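Local coordinates for protein transcriptional regulator, GntR family (Ralstonia eutropha, PDB 3IHU) that probably binds DNA as a GntR-family transcription factor, pairing a winged helix-turn-helix region with an all-helical FCD domain, at residues Y145-L148 with L149-D153. Numbering follows the deposited sequence.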
# COMPACT_ATOMS: atom_id res chain seq x y z
N TYR A 145 -0.66 8.33 0.26
CA TYR A 145 0.35 7.81 -0.67
C TYR A 145 0.12 8.34 -2.06
O TYR A 145 1.07 8.75 -2.73
CB TYR A 145 0.35 6.27 -0.68
CG TYR A 145 1.18 5.67 0.42
CD1 TYR A 145 0.87 5.83 1.74
CD2 TYR A 145 2.31 4.89 0.11
CE1 TYR A 145 1.64 5.29 2.74
CE2 TYR A 145 3.09 4.35 1.11
CZ TYR A 145 2.75 4.54 2.40
OH TYR A 145 3.54 3.97 3.33
N ARG A 146 -1.12 8.32 -2.52
CA ARG A 146 -1.40 8.85 -3.85
C ARG A 146 -1.03 10.34 -4.00
O ARG A 146 -0.48 10.78 -5.02
CB ARG A 146 -2.87 8.59 -4.23
CG ARG A 146 -3.39 9.35 -5.46
CD ARG A 146 -2.54 9.16 -6.74
NE ARG A 146 -2.34 7.74 -7.08
CZ ARG A 146 -3.09 7.02 -7.91
NH1 ARG A 146 -4.14 7.55 -8.52
NH2 ARG A 146 -2.79 5.74 -8.13
N THR A 147 -1.29 11.14 -2.97
CA THR A 147 -0.92 12.56 -3.01
C THR A 147 0.59 12.68 -3.08
O THR A 147 1.12 13.47 -3.88
CB THR A 147 -1.51 13.31 -1.79
OG1 THR A 147 -2.89 12.94 -1.64
CG2 THR A 147 -1.42 14.76 -1.95
N LEU A 148 1.30 11.88 -2.28
CA LEU A 148 2.74 11.91 -2.35
C LEU A 148 3.18 11.59 -3.78
O LEU A 148 4.12 12.22 -4.30
CB LEU A 148 3.42 10.97 -1.35
CG LEU A 148 3.28 11.32 0.12
CD1 LEU A 148 3.86 10.16 0.96
CD2 LEU A 148 3.93 12.73 0.43
N LEU A 149 2.49 10.65 -4.41
CA LEU A 149 2.87 10.23 -5.77
C LEU A 149 2.67 11.36 -6.75
O LEU A 149 3.56 11.66 -7.54
CB LEU A 149 2.06 9.02 -6.19
CG LEU A 149 2.40 8.40 -7.54
CD1 LEU A 149 3.86 7.81 -7.62
CD2 LEU A 149 1.38 7.32 -7.77
N GLU A 150 1.53 12.02 -6.67
CA GLU A 150 1.19 13.10 -7.58
C GLU A 150 2.14 14.25 -7.42
O GLU A 150 2.50 14.90 -8.40
CB GLU A 150 -0.25 13.59 -7.39
CG GLU A 150 -1.33 12.56 -7.75
CD GLU A 150 -1.11 11.92 -9.14
OE1 GLU A 150 -0.86 12.67 -10.12
OE2 GLU A 150 -1.17 10.66 -9.23
N MSE A 151 2.58 14.48 -6.19
CA MSE A 151 3.54 15.52 -5.87
C MSE A 151 4.89 15.29 -6.52
O MSE A 151 5.50 16.23 -7.02
CB MSE A 151 3.69 15.64 -4.33
CG MSE A 151 2.59 16.41 -3.68
SE MSE A 151 2.58 16.35 -1.75
CE MSE A 151 3.85 17.86 -1.66
N GLY A 152 5.38 14.04 -6.57
CA GLY A 152 6.69 13.80 -7.14
C GLY A 152 6.67 13.67 -8.65
O GLY A 152 7.68 13.93 -9.31
N ASP A 153 5.51 13.33 -9.20
CA ASP A 153 5.34 13.07 -10.61
C ASP A 153 6.47 12.19 -11.24
O ASP A 153 6.89 12.44 -12.34
CB ASP A 153 5.21 14.37 -11.37
CG ASP A 153 4.50 14.20 -12.68
OD1 ASP A 153 3.74 13.22 -12.81
OD2 ASP A 153 4.68 15.01 -13.57
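Arg146 and Glu150 meet one turn apart near the C-terminal end of helix 134-152, in a largely buried stretch of the FCD domain's antiparallel helical bundle. The arginine leaves the helix with CG anti to its own amide nitrogen (chi1 167°) and then bends twice, which lays its CD 3.2 Å from Glu150 OE2. The guanidinium and carboxylate planes stand 66° apart, and Glu150 OE2 sits well out of the guanidinium plane, 3.8 Å from Arg146 NE. This long salt bridge therefore works through charge alone, with no N-H aimed at the carboxylate; the stronger partner of Glu150 OE2 is Arg158 of the following helix, which also pairs with Asp153. On the same side of the guanidinium plane, Leu149 CD2 lies 3.8 Å from Arg146 NE, so the leucine branch borders the charged pair while its side chain also packs on Leu157 and Phe161. Away from this polar edge, Leu148 and Met151, a selenomethionine here, turn into the bundle core, where Leu148 CD2 approaches Met151 SE at 4.4 Å and both side chains pack on Ala105 and Val193. Four successive i to i+4 backbone hydrogen bonds, starting with Leu149 N to Tyr145 O, join the two turns. Positive phi at Asp153 ends the helix, and the last cross-segment bond, Gly152 N to Leu148 O, stretches to 3.2 Å, with the donor tilted 22° from the carbonyl plane.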